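Local coordinates for protein putative mannose-1-phosphate guanylyl transferase (Thermus thermophilus, PDB 2CU2) that probably transfers a guanylyl group from GTP to mannose 1-phosphate, yielding GDP-mannose and pyrophosphate, at residues 5-10 with 106-111; 132-137 with 242-247; 138-143 with 248-253; 146-151 with 183-188. All blocks are in the same frame, centred on the assembly; numbering follows the deposited sequence.

Contact 1. Residues 5-10 with 106-111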
loop_
_atom_site.group_PDB
_atom_site.type_symbol
_atom_site.label_atom_id
_atom_site.label_comp_id
_atom_site.label_asym_id
_atom_site.label_seq_id
_atom_site.Cartn_x
_atom_site.Cartn_y
_atom_site.Cartn_z
ATOM N N ALA A 5 10.898 -39.854 1.150
ATOM C CA ALA A 5 10.797 -38.591 0.449
ATOM C C ALA A 5 11.479 -37.502 1.255
ATOM O O ALA A 5 11.248 -37.374 2.457
ATOM C CB ALA A 5 9.328 -38.236 0.221
ATOM N N LEU A 6 12.342 -36.738 0.593
ATOM C CA LEU A 6 13.027 -35.631 1.239
ATOM C C LEU A 6 12.395 -34.348 0.710
ATOM O O LEU A 6 12.460 -34.062 -0.489
ATOM C CB LEU A 6 14.523 -35.619 0.906
ATOM C CG LEU A 6 15.235 -34.359 1.423
ATOM C CD1 LEU A 6 15.343 -34.430 2.946
ATOM C CD2 LEU A 6 16.616 -34.222 0.802
ATOM N N VAL A 7 11.779 -33.589 1.605
ATOM C CA VAL A 7 11.174 -32.311 1.253
ATOM C C VAL A 7 12.036 -31.142 1.727
ATOM O O VAL A 7 12.157 -30.852 2.910
ATOM C CB VAL A 7 9.792 -32.240 1.901
ATOM C CG1 VAL A 7 9.132 -30.902 1.578
ATOM C CG2 VAL A 7 8.919 -33.367 1.381
ATOM N N MET A 8 12.682 -30.483 0.750
ATOM C CA MET A 8 13.593 -29.402 1.095
ATOM C C MET A 8 12.866 -28.066 1.257
ATOM O O MET A 8 12.305 -27.507 0.324
ATOM C CB MET A 8 14.646 -29.297 -0.009
ATOM C CG MET A 8 15.388 -30.618 -0.229
ATOM S SD MET A 8 16.742 -30.454 -1.402
ATOM C CE MET A 8 15.758 -30.102 -2.866
ATOM N N ALA A 9 12.851 -27.580 2.513
ATOM C CA ALA A 9 12.263 -26.273 2.776
ATOM C C ALA A 9 13.351 -25.221 3.003
ATOM O O ALA A 9 14.174 -25.319 3.904
ATOM C CB ALA A 9 11.380 -26.388 4.021
ATOM N N GLY A 10 13.365 -24.210 2.115
ATOM C CA GLY A 10 14.380 -23.169 2.232
ATOM C C GLY A 10 14.031 -21.933 1.402
ATOM O O GLY A 10 12.943 -21.788 0.864
ATOM N N LEU A 106 12.429 -33.361 -3.327
ATOM C CA LEU A 106 11.632 -32.283 -3.893
ATOM C C LEU A 106 11.604 -30.989 -3.089
ATOM O O LEU A 106 11.674 -30.995 -1.857
ATOM C CB LEU A 106 10.195 -32.751 -4.114
ATOM C CG LEU A 106 9.521 -33.404 -2.909
ATOM C CD1 LEU A 106 8.281 -32.626 -2.514
ATOM C CD2 LEU A 106 9.167 -34.832 -3.262
ATOM N N PRO A 107 11.502 -29.848 -3.789
ATOM C CA PRO A 107 11.369 -28.528 -3.185
ATOM C C PRO A 107 9.953 -28.299 -2.656
ATOM O O PRO A 107 8.977 -28.849 -3.146
ATOM C CB PRO A 107 11.706 -27.496 -4.253
ATOM C CG PRO A 107 11.423 -28.147 -5.600
ATOM C CD PRO A 107 11.478 -29.707 -5.240
ATOM N N ALA A 108 9.870 -27.479 -1.591
ATOM C CA ALA A 108 8.576 -27.220 -0.984
ATOM C C ALA A 108 8.078 -25.818 -1.330
ATOM O O ALA A 108 7.037 -25.368 -0.875
ATOM C CB ALA A 108 8.725 -27.371 0.530
ATOM N N ASP A 109 8.882 -25.101 -2.134
ATOM C CA ASP A 109 8.508 -23.730 -2.456
ATOM C C ASP A 109 8.111 -23.560 -3.926
ATOM O O ASP A 109 8.354 -22.536 -4.546
ATOM C CB ASP A 109 9.677 -22.807 -2.093
ATOM C CG ASP A 109 10.885 -23.110 -2.977
ATOM O OD1 ASP A 109 11.223 -24.289 -3.104
ATOM O OD2 ASP A 109 11.515 -22.174 -3.464
ATOM N N HIS A 110 7.507 -24.628 -4.487
ATOM C CA HIS A 110 7.042 -24.556 -5.870
ATOM C C HIS A 110 5.512 -24.664 -5.962
ATOM O O HIS A 110 4.846 -25.181 -5.075
ATOM C CB HIS A 110 7.688 -25.704 -6.651
ATOM C CG HIS A 110 9.144 -25.401 -6.886
ATOM N ND1 HIS A 110 9.944 -26.152 -7.683
ATOM C CD2 HIS A 110 9.907 -24.356 -6.349
ATOM C CE1 HIS A 110 11.160 -25.575 -7.625
ATOM N NE2 HIS A 110 11.166 -24.498 -6.836
ATOM N N TYR A 111 4.956 -24.121 -7.058
ATOM C CA TYR A 111 3.524 -24.277 -7.286
ATOM C C TYR A 111 3.243 -25.375 -8.314
ATOM O O TYR A 111 3.887 -25.470 -9.350
ATOM C CB TYR A 111 2.966 -22.945 -7.782
ATOM C CG TYR A 111 1.584 -23.151 -8.294
ATOM C CD1 TYR A 111 0.515 -23.195 -7.404
ATOM C CD2 TYR A 111 1.360 -23.367 -9.653
ATOM C CE1 TYR A 111 -0.768 -23.442 -7.867
ATOM C CE2 TYR A 111 0.079 -23.624 -10.116
ATOM C CZ TYR A 111 -0.981 -23.664 -9.230
ATOM O OH TYR A 111 -2.262 -23.908 -9.685
HETATM O O HOH W 1 14.031 -22.062 -2.247
#

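Contact 2. Residues 132-137 with 242-247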
loop_
_atom_site.group_PDB
_atom_site.type_symbol
_atom_site.label_atom_id
_atom_site.label_comp_id
_atom_site.label_asym_id
_atom_site.label_seq_id
_atom_site.Cartn_x
_atom_site.Cartn_y
_atom_site.Cartn_z
ATOM N N GLY A 132 21.672 -47.415 -11.218
ATOM C CA GLY A 132 22.671 -46.562 -11.855
ATOM C C GLY A 132 22.065 -45.201 -12.208
ATOM O O GLY A 132 22.726 -44.170 -12.205
ATOM N N PHE A 133 20.758 -45.197 -12.484
ATOM C CA PHE A 133 20.131 -43.988 -13.012
ATOM C C PHE A 133 19.703 -43.021 -11.903
ATOM O O PHE A 133 19.123 -43.410 -10.897
ATOM C CB PHE A 133 18.922 -44.400 -13.858
ATOM C CG PHE A 133 19.381 -45.122 -15.094
ATOM C CD1 PHE A 133 19.377 -46.511 -15.118
ATOM C CD2 PHE A 133 19.865 -44.404 -16.177
ATOM C CE1 PHE A 133 19.868 -47.183 -16.229
ATOM C CE2 PHE A 133 20.356 -45.087 -17.288
ATOM C CZ PHE A 133 20.362 -46.476 -17.318
ATOM N N VAL A 134 20.022 -41.746 -12.185
ATOM C CA VAL A 134 19.372 -40.667 -11.461
ATOM C C VAL A 134 18.265 -40.054 -12.319
ATOM O O VAL A 134 18.429 -39.812 -13.508
ATOM C CB VAL A 134 20.420 -39.604 -11.120
ATOM C CG1 VAL A 134 20.780 -38.807 -12.372
ATOM C CG2 VAL A 134 19.873 -38.656 -10.068
ATOM N N VAL A 135 17.069 -39.846 -11.774
ATOM C CA VAL A 135 15.947 -39.338 -12.560
ATOM C C VAL A 135 15.563 -37.904 -12.199
ATOM O O VAL A 135 15.489 -37.549 -11.023
ATOM C CB VAL A 135 14.688 -40.242 -12.381
ATOM C CG1 VAL A 135 13.612 -39.865 -13.410
ATOM C CG2 VAL A 135 15.071 -41.713 -12.520
ATOM N N ALA A 136 15.308 -37.086 -13.219
ATOM C CA ALA A 136 14.922 -35.696 -13.014
ATOM C C ALA A 136 13.550 -35.413 -13.614
ATOM O O ALA A 136 13.055 -36.170 -14.461
ATOM C CB ALA A 136 15.968 -34.760 -13.627
ATOM N N LEU A 137 12.937 -34.325 -13.153
ATOM C CA LEU A 137 11.614 -33.904 -13.618
ATOM C C LEU A 137 11.779 -32.728 -14.558
ATOM O O LEU A 137 12.439 -31.744 -14.220
ATOM C CB LEU A 137 10.728 -33.477 -12.439
ATOM C CG LEU A 137 9.406 -32.747 -12.765
ATOM C CD1 LEU A 137 8.404 -33.704 -13.402
ATOM C CD2 LEU A 137 8.821 -32.162 -11.480
ATOM N N GLU A 242 26.383 -39.160 -15.364
ATOM C CA GLU A 242 26.459 -39.784 -16.690
ATOM C C GLU A 242 25.196 -40.579 -17.068
ATOM O O GLU A 242 24.840 -40.714 -18.232
ATOM C CB GLU A 242 27.679 -40.711 -16.713
ATOM C CG GLU A 242 29.001 -39.950 -16.806
ATOM C CD GLU A 242 30.158 -40.905 -16.619
ATOM O OE1 GLU A 242 30.399 -41.322 -15.502
ATOM O OE2 GLU A 242 30.850 -41.175 -17.596
ATOM N N ARG A 243 24.526 -41.163 -16.050
ATOM C CA ARG A 243 23.314 -41.937 -16.315
ATOM C C ARG A 243 22.054 -41.246 -15.775
ATOM O O ARG A 243 21.637 -41.455 -14.643
ATOM C CB ARG A 243 23.475 -43.311 -15.665
ATOM C CG ARG A 243 24.427 -44.217 -16.445
ATOM C CD ARG A 243 24.628 -45.571 -15.755
ATOM N NE ARG A 243 23.828 -46.608 -16.414
ATOM C CZ ARG A 243 23.700 -47.787 -15.776
ATOM N NH1 ARG A 243 24.279 -47.974 -14.603
ATOM N NH2 ARG A 243 22.982 -48.765 -16.334
ATOM N N VAL A 244 21.460 -40.357 -16.606
ATOM C CA VAL A 244 20.312 -39.570 -16.183
ATOM C C VAL A 244 19.078 -39.836 -17.050
ATOM O O VAL A 244 19.139 -39.925 -18.270
ATOM C CB VAL A 244 20.694 -38.094 -16.277
ATOM C CG1 VAL A 244 19.520 -37.224 -15.832
ATOM C CG2 VAL A 244 21.893 -37.810 -15.391
ATOM N N ARG A 245 17.932 -40.009 -16.365
ATOM C CA ARG A 245 16.662 -40.113 -17.077
ATOM C C ARG A 245 15.734 -38.954 -16.700
ATOM O O ARG A 245 15.815 -38.381 -15.624
ATOM C CB ARG A 245 16.007 -41.444 -16.701
ATOM C CG ARG A 245 16.648 -42.641 -17.403
ATOM C CD ARG A 245 16.205 -43.972 -16.785
ATOM N NE ARG A 245 16.688 -45.101 -17.585
ATOM C CZ ARG A 245 16.481 -46.339 -17.096
ATOM N NH1 ARG A 245 15.859 -46.505 -15.941
ATOM N NH2 ARG A 245 16.902 -47.402 -17.790
ATOM N N VAL A 246 14.856 -38.580 -17.649
ATOM C CA VAL A 246 13.959 -37.461 -17.381
ATOM C C VAL A 246 12.502 -37.811 -17.692
ATOM O O VAL A 246 12.171 -38.315 -18.758
ATOM C CB VAL A 246 14.408 -36.277 -18.240
ATOM C CG1 VAL A 246 13.541 -35.055 -17.940
ATOM C CG2 VAL A 246 15.860 -35.948 -17.947
ATOM N N VAL A 247 11.647 -37.485 -16.732
ATOM C CA VAL A 247 10.199 -37.580 -16.870
ATOM C C VAL A 247 9.561 -36.202 -17.061
ATOM O O VAL A 247 9.807 -35.260 -16.321
ATOM C CB VAL A 247 9.639 -38.248 -15.613
ATOM C CG1 VAL A 247 8.119 -38.352 -15.713
ATOM C CG2 VAL A 247 10.222 -39.641 -15.469
#

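Contact 3. Residues 138-143 with 248-253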
loop_
_atom_site.group_PDB
_atom_site.type_symbol
_atom_site.label_atom_id
_atom_site.label_comp_id
_atom_site.label_asym_id
_atom_site.label_seq_id
_atom_site.Cartn_x
_atom_site.Cartn_y
_atom_site.Cartn_z
ATOM N N GLY A 138 11.177 -32.839 -15.736
ATOM C CA GLY A 138 11.254 -31.777 -16.720
ATOM C C GLY A 138 9.875 -31.213 -17.027
ATOM O O GLY A 138 8.861 -31.883 -16.836
ATOM N N LEU A 139 9.837 -29.971 -17.495
ATOM C CA LEU A 139 8.586 -29.318 -17.836
ATOM C C LEU A 139 8.774 -28.495 -19.100
ATOM O O LEU A 139 9.764 -27.782 -19.239
ATOM C CB LEU A 139 8.140 -28.427 -16.677
ATOM C CG LEU A 139 7.885 -29.291 -15.437
ATOM C CD1 LEU A 139 8.266 -28.554 -14.193
ATOM C CD2 LEU A 139 6.422 -29.731 -15.413
ATOM N N ARG A 140 7.829 -28.620 -20.025
ATOM C CA ARG A 140 7.870 -27.878 -21.277
ATOM C C ARG A 140 7.815 -26.391 -20.923
ATOM O O ARG A 140 6.893 -25.942 -20.250
ATOM C CB ARG A 140 6.669 -28.247 -22.155
ATOM C CG ARG A 140 6.698 -29.651 -22.739
ATOM C CD ARG A 140 7.831 -29.820 -23.747
ATOM N NE ARG A 140 7.842 -31.163 -24.320
ATOM C CZ ARG A 140 8.814 -31.643 -25.090
ATOM N NH1 ARG A 140 9.868 -30.892 -25.391
ATOM N NH2 ARG A 140 8.738 -32.884 -25.551
ATOM N N PRO A 141 8.809 -25.610 -21.369
ATOM C CA PRO A 141 8.860 -24.171 -21.085
ATOM C C PRO A 141 7.720 -23.393 -21.750
ATOM O O PRO A 141 7.347 -23.683 -22.884
ATOM C CB PRO A 141 10.220 -23.750 -21.643
ATOM C CG PRO A 141 11.005 -25.029 -21.694
ATOM C CD PRO A 141 9.991 -26.035 -22.133
ATOM N N THR A 142 7.173 -22.406 -21.049
ATOM C CA THR A 142 6.098 -21.594 -21.611
ATOM C C THR A 142 6.617 -20.195 -21.923
ATOM O O THR A 142 5.919 -19.384 -22.523
ATOM C CB THR A 142 4.895 -21.479 -20.647
ATOM O OG1 THR A 142 5.347 -21.068 -19.350
ATOM C CG2 THR A 142 4.178 -22.805 -20.536
ATOM N N ARG A 143 7.858 -19.931 -21.519
ATOM C CA ARG A 143 8.495 -18.636 -21.744
ATOM C C ARG A 143 10.012 -18.785 -21.579
ATOM O O ARG A 143 10.490 -19.685 -20.884
ATOM C CB ARG A 143 7.982 -17.612 -20.728
ATOM C CG ARG A 143 8.363 -17.970 -19.297
ATOM C CD ARG A 143 7.920 -16.929 -18.277
ATOM N NE ARG A 143 8.481 -17.239 -16.967
ATOM C CZ ARG A 143 8.091 -18.257 -16.201
ATOM N NH1 ARG A 143 7.122 -19.071 -16.603
ATOM N NH2 ARG A 143 8.693 -18.474 -15.040
ATOM N N LEU A 248 8.744 -36.094 -18.126
ATOM C CA LEU A 248 8.091 -34.822 -18.401
ATOM C C LEU A 248 6.761 -34.690 -17.654
ATOM O O LEU A 248 5.825 -35.458 -17.839
ATOM C CB LEU A 248 7.842 -34.728 -19.908
ATOM C CG LEU A 248 9.122 -34.476 -20.707
ATOM C CD1 LEU A 248 8.833 -34.090 -22.158
ATOM C CD2 LEU A 248 9.977 -33.352 -20.126
ATOM N N GLY A 249 6.713 -33.695 -16.750
ATOM C CA GLY A 249 5.459 -33.401 -16.065
ATOM C C GLY A 249 4.606 -32.437 -16.893
ATOM O O GLY A 249 5.091 -31.485 -17.487
ATOM N N ARG A 250 3.293 -32.734 -16.960
ATOM C CA ARG A 250 2.421 -31.917 -17.799
ATOM C C ARG A 250 1.434 -31.092 -16.973
ATOM O O ARG A 250 0.497 -30.491 -17.485
ATOM C CB ARG A 250 1.658 -32.849 -18.736
ATOM C CG ARG A 250 2.579 -33.814 -19.480
ATOM C CD ARG A 250 1.993 -34.223 -20.834
ATOM N NE ARG A 250 2.918 -35.107 -21.547
ATOM C CZ ARG A 250 3.954 -34.530 -22.184
ATOM N NH1 ARG A 250 4.114 -33.219 -22.138
ATOM N NH2 ARG A 250 4.827 -35.290 -22.853
ATOM N N PHE A 251 1.663 -31.056 -15.649
ATOM C CA PHE A 251 0.899 -30.145 -14.812
ATOM C C PHE A 251 1.486 -28.733 -14.806
ATOM O O PHE A 251 2.659 -28.522 -15.084
ATOM C CB PHE A 251 0.898 -30.712 -13.394
ATOM C CG PHE A 251 2.295 -31.092 -12.999
ATOM C CD1 PHE A 251 3.186 -30.108 -12.589
ATOM C CD2 PHE A 251 2.696 -32.416 -13.066
ATOM C CE1 PHE A 251 4.485 -30.454 -12.248
ATOM C CE2 PHE A 251 4.001 -32.756 -12.720
ATOM C CZ PHE A 251 4.898 -31.779 -12.309
ATOM N N PRO A 252 0.613 -27.751 -14.516
ATOM C CA PRO A 252 1.056 -26.378 -14.348
ATOM C C PRO A 252 2.101 -26.275 -13.235
ATOM O O PRO A 252 1.988 -26.884 -12.179
ATOM C CB PRO A 252 -0.169 -25.529 -14.007
ATOM C CG PRO A 252 -1.372 -26.346 -14.471
ATOM C CD PRO A 252 -0.828 -27.846 -14.332
ATOM N N TRP A 253 3.166 -25.505 -13.528
ATOM C CA TRP A 253 4.263 -25.455 -12.568
ATOM C C TRP A 253 5.021 -24.122 -12.616
ATOM O O TRP A 253 5.356 -23.593 -13.667
ATOM C CB TRP A 253 5.216 -26.611 -12.875
ATOM C CG TRP A 253 6.432 -26.510 -12.039
ATOM C CD1 TRP A 253 6.631 -27.076 -10.759
ATOM C CD2 TRP A 253 7.674 -25.856 -12.396
ATOM N NE1 TRP A 253 7.880 -26.848 -10.277
ATOM C CE2 TRP A 253 8.575 -26.052 -11.321
ATOM C CE3 TRP A 253 8.088 -25.134 -13.513
ATOM C CZ2 TRP A 253 9.857 -25.532 -11.388
ATOM C CZ3 TRP A 253 9.371 -24.615 -13.581
ATOM C CH2 TRP A 253 10.259 -24.811 -12.509
HETATM O O HOH W 2 5.954 -33.662 -24.871
HETATM O O HOH W 3 5.239 -30.091 -19.615
HETATM O O HOH W 4 6.455 -21.139 -14.736
#

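Contact 4. Residues 146-151 with 183-188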
loop_
_atom_site.group_PDB
_atom_site.type_symbol
_atom_site.label_atom_id
_atom_site.label_comp_id
_atom_site.label_asym_id
_atom_site.label_seq_id
_atom_site.Cartn_x
_atom_site.Cartn_y
_atom_site.Cartn_z
ATOM N N THR A 146 14.882 -16.894 -17.704
ATOM C CA THR A 146 16.331 -16.830 -17.521
ATOM C C THR A 146 16.814 -17.266 -16.136
ATOM O O THR A 146 18.010 -17.474 -15.937
ATOM C CB THR A 146 16.849 -15.404 -17.775
ATOM O OG1 THR A 146 16.329 -14.521 -16.771
ATOM C CG2 THR A 146 16.398 -14.916 -19.146
ATOM N N GLU A 147 15.898 -17.410 -15.183
ATOM C CA GLU A 147 16.282 -17.805 -13.833
ATOM C C GLU A 147 16.199 -19.301 -13.570
ATOM O O GLU A 147 16.574 -19.772 -12.498
ATOM C CB GLU A 147 15.430 -17.064 -12.799
ATOM C CG GLU A 147 15.774 -15.595 -12.674
ATOM C CD GLU A 147 17.259 -15.369 -12.443
ATOM O OE1 GLU A 147 17.823 -15.970 -11.504
ATOM O OE2 GLU A 147 17.863 -14.587 -13.201
ATOM N N TYR A 148 15.706 -20.054 -14.545
ATOM C CA TYR A 148 15.593 -21.496 -14.372
ATOM C C TYR A 148 16.753 -22.232 -15.015
ATOM O O TYR A 148 17.486 -21.688 -15.850
ATOM C CB TYR A 148 14.312 -22.028 -15.014
ATOM C CG TYR A 148 13.022 -21.553 -14.404
ATOM C CD1 TYR A 148 13.006 -20.859 -13.197
ATOM C CD2 TYR A 148 11.801 -21.842 -15.018
ATOM C CE1 TYR A 148 11.802 -20.461 -12.610
ATOM C CE2 TYR A 148 10.594 -21.452 -14.441
ATOM C CZ TYR A 148 10.604 -20.764 -13.239
ATOM O OH TYR A 148 9.419 -20.383 -12.664
ATOM N N GLY A 149 16.913 -23.480 -14.604
ATOM C CA GLY A 149 17.918 -24.331 -15.197
ATOM C C GLY A 149 17.137 -25.120 -16.233
ATOM O O GLY A 149 15.922 -25.295 -16.092
ATOM N N TYR A 150 17.810 -25.581 -17.278
ATOM C CA TYR A 150 17.164 -26.360 -18.325
ATOM C C TYR A 150 17.849 -27.713 -18.450
ATOM O O TYR A 150 18.955 -27.901 -17.944
ATOM C CB TYR A 150 17.241 -25.627 -19.671
ATOM C CG TYR A 150 16.391 -24.372 -19.751
ATOM C CD1 TYR A 150 16.660 -23.268 -18.939
ATOM C CD2 TYR A 150 15.320 -24.288 -20.645
ATOM C CE1 TYR A 150 15.885 -22.116 -19.013
ATOM C CE2 TYR A 150 14.540 -23.138 -20.730
ATOM C CZ TYR A 150 14.829 -22.061 -19.907
ATOM O OH TYR A 150 14.047 -20.942 -19.953
ATOM N N ILE A 151 17.185 -28.649 -19.125
ATOM C CA ILE A 151 17.728 -29.985 -19.337
ATOM C C ILE A 151 17.633 -30.381 -20.811
ATOM O O ILE A 151 16.605 -30.163 -21.449
ATOM C CB ILE A 151 16.964 -31.045 -18.530
ATOM C CG1 ILE A 151 16.951 -30.682 -17.041
ATOM C CG2 ILE A 151 17.614 -32.406 -18.737
ATOM C CD1 ILE A 151 16.098 -31.622 -16.194
ATOM N N TYR A 183 14.775 -28.025 -25.370
ATOM C CA TYR A 183 15.164 -28.052 -23.964
ATOM C C TYR A 183 13.954 -27.887 -23.041
ATOM O O TYR A 183 12.984 -27.213 -23.359
ATOM C CB TYR A 183 16.162 -26.919 -23.723
ATOM C CG TYR A 183 17.478 -27.269 -24.322
ATOM C CD1 TYR A 183 17.530 -28.028 -25.487
ATOM C CD2 TYR A 183 18.663 -26.838 -23.725
ATOM C CE1 TYR A 183 18.754 -28.345 -26.058
ATOM C CE2 TYR A 183 19.887 -27.163 -24.291
ATOM C CZ TYR A 183 19.935 -27.916 -25.449
ATOM O OH TYR A 183 21.150 -28.233 -26.025
ATOM N N VAL A 184 14.002 -28.551 -21.868
ATOM C CA VAL A 184 12.911 -28.389 -20.907
ATOM C C VAL A 184 13.408 -27.838 -19.564
ATOM O O VAL A 184 14.592 -27.863 -19.258
ATOM C CB VAL A 184 12.243 -29.753 -20.701
ATOM C CG1 VAL A 184 11.669 -30.257 -22.023
ATOM C CG2 VAL A 184 13.246 -30.759 -20.170
ATOM N N TRP A 185 12.454 -27.276 -18.783
ATOM C CA TRP A 185 12.803 -26.707 -17.480
ATOM C C TRP A 185 13.139 -27.811 -16.473
ATOM O O TRP A 185 12.493 -28.852 -16.406
ATOM C CB TRP A 185 11.613 -25.891 -16.951
ATOM C CG TRP A 185 11.464 -24.577 -17.630
ATOM C CD1 TRP A 185 12.477 -23.779 -18.215
ATOM C CD2 TRP A 185 10.236 -23.797 -17.706
ATOM N NE1 TRP A 185 12.000 -22.584 -18.670
ATOM C CE2 TRP A 185 10.548 -22.572 -18.347
ATOM C CE3 TRP A 185 8.919 -24.033 -17.284
ATOM C CZ2 TRP A 185 9.547 -21.638 -18.569
ATOM C CZ3 TRP A 185 7.914 -23.100 -17.502
ATOM C CH2 TRP A 185 8.237 -21.894 -18.148
ATOM N N ASN A 186 14.210 -27.569 -15.686
ATOM C CA ASN A 186 14.524 -28.452 -14.566
ATOM C C ASN A 186 13.534 -28.215 -13.420
ATOM O O ASN A 186 13.442 -27.129 -12.863
ATOM C CB ASN A 186 15.944 -28.108 -14.096
ATOM C CG ASN A 186 16.408 -29.068 -13.027
ATOM O OD1 ASN A 186 15.652 -29.510 -12.164
ATOM N ND2 ASN A 186 17.723 -29.348 -13.062
ATOM N N GLY A 187 12.752 -29.262 -13.104
ATOM C CA GLY A 187 11.670 -29.085 -12.140
ATOM C C GLY A 187 12.149 -29.157 -10.678
ATOM O O GLY A 187 11.393 -28.944 -9.740
ATOM N N GLY A 188 13.435 -29.516 -10.488
ATOM C CA GLY A 188 13.888 -29.454 -9.100
ATOM C C GLY A 188 13.570 -30.740 -8.324
ATOM O O GLY A 188 13.788 -30.847 -7.124
HETATM O O HOH W 5 14.902 -24.770 -12.800
HETATM O O HOH W 6 19.515 -27.450 -15.146
#

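Contact 1. Residues 5-10 with 106-111
Val7 and Met8 pair with Leu106 and Pro107 as parallel strands in the Rossmann-like sheet of the nucleotidyltransferase fold, and both chains leave it for loops: 5-10 runs into the glycine-rich loop typical of the family, 106-111 into the turn at Asp109. Leu106 is gripped twice by the neighbouring backbone. Its N donates to Leu6 O at 2.9 Å, almost straight in line with that carbonyl, and its O accepts Met8 N at 2.8 Å. Pro107 has no N-H to give, and none is needed toward 5-10, where the next bond runs from Ala108 N to Met8 O, longer at 3.1 Å and bent to 138° where the strands part. On one face of the sheet Val7 straddles its partners: CG1, anti to the backbone N (chi1 179°), meets Ala108 CB at 3.7 Å, while CG2 meets Leu106 CD1 at 4.0 Å. Helix 37-45 covers this face, which suits the apolar side chains of Val7, Leu106 and Ala108; Met8 and Pro107 point to the other. Beyond the strands one water donates to Asp109 OD2 at 2.8 Å and weakly to Gly10 O, and OD2 also forms a salt bridge with Lys26. Backbone bonds and an apolar face thus hold the strand pair, while the loop ends are joined through water, with a salt bridge at Asp109.

Contact 2. Residues 132-137 with 242-247
Phe133 presents its ring to two arginines, one over each face. Arg245 lies flat on it, the guanidinium and ring planes 5° apart and CZ 3.5 Å from the Phe133 ring centroid, a stacked cation-pi pair. From the opposite face Arg243 brings NE to 3.6 Å from Phe133 CZ, its guanidinium steeply inclined to the ring and its cation-pi contact off-centre. A flat ring, electron-rich on both faces, would suit a place between two positive groups. The Arg245 chain, extended from CG to NE, spans the ring, and its end is held by a salt bridge from NH2 to Glu130 and a bond from NH1 to Ala128 O; these probably fix its rotation. Glycine suits position 132, at a positive phi of 107°, because a beta carbon would run into Arg243 NH1 and press on the carbonyl of the residue before. Alternating backbone bonds join the strands, among them Ala136 N to Arg245 O at 2.8 Å. Val134 CG1 presses on Val244 CG2 at a tight 3.4 Å, and on the other face Val135 CG1 touches Val247 CG2 at 4.0 Å, under helix 115-128. Parallel strands with a helix over one face belong to the alpha/beta core of the nucleotidyltransferase fold.

Contact 3. Residues 138-143 with 248-253
Leu139 lays its CD1 methyl over the indole face of Trp253, 3.6 Å from the centroid of the five-membered ring, a CH-pi contact with the side chains crossing at about a right angle. The pair sits where two parallel strands of the GT-A sheet run out: the last firm bond between them goes from Gly249 N to Gly138 O at 2.8 Å. Leu139 CG lies anti to the carbonyl carbon (chi1 -62°); of the methyls it carries, CD2 meets Phe251 CE1 at 3.8 Å. A branched leucine can therefore serve two aromatic residues at once. At 249 a beta carbon would clash with Phe251 CE2 and sit tight against Leu139 CD2, so glycine suits the place. On the other face Leu248 CD1 rests over the flat of the Arg140 guanidinium, 3.6 Å from Arg140 NH2; such a face makes few hydrogen bonds, while the edge meets water. The like charges of Arg140 NE and Arg250 NH1, 4.8 Å apart, would be expected to repel; a water between the two groups accepts from Arg140 NH2 at 3.0 Å and from Arg250 NH2 at 2.8 Å. Another water accepts from Arg143 NH1 and donates to Trp253 O, 2.9 Å from each.

Contact 4. Residues 146-151 with 183-188
Ile151 and Val184 form a hydrogen-bonded antiparallel pair, Ile151 N to Val184 O at 2.7 Å and Val184 N to Ile151 O at 3.1 Å, although the touching segments are 118° apart in direction, well short of a straight antiparallel run. The pairing, part of the mixed sheet of the nucleotidyltransferase domain, extends through Asn186 N, which gives Gly149 O an almost linear bond of 2.9 Å from above the carbonyl plane. Beside it Tyr148, Tyr150 and Trp185 build an aromatic cluster. Tyr148 comes edge-on to the indole face in a T-shaped pair, planes at 86°, with its CD2 3.6 Å from Trp185 CE2. The indole in turn aims its own edge at the Tyr150 ring in an offset edge-to-face pair, so that Trp185 CD1 stands 3.3 Å from Tyr150 CE2. The same edge carries NE1, which donates to Tyr150 OH at 2.9 Å with the oxygen in the indole plane; that hydroxyl is also bonded to Glu145 O, and Tyr148 OH bonds to Asp255. Tryptophan and tyrosine suit this buried place because each fills space while keeping one polar atom that finds a partner. Ile151 CD1 packs against Asn186 CA at 3.9 Å. Where the strand turns its corner, Asn186, with CG anti to the backbone N (chi1 -174°), makes an Asx turn: its OD1 accepts Gly188 N at 2.8 Å.

From the N terminus, strand 3-8 is the first to find its partner: contact 1 closes a loop of 95 residues when strand 102-107 returns beside it. Strand 134-139 then opens contact 2 and contact 3 in succession, and strand 244-249 closes both in the same order, so these two cross and form one continuous pairing. Contact 4 closes within their span, joining strand 150-157 to 184-192. Strand 184-192 is the bridge, lying between 102-107 and 134-139 in the sheet, with Leu137 and Leu139 linked by backbone bonds to Gly187 and Trp185. Trp253 of contact 3 packs against His110 of contact 1, joining the segments that follow strands 102-107 and 244-249.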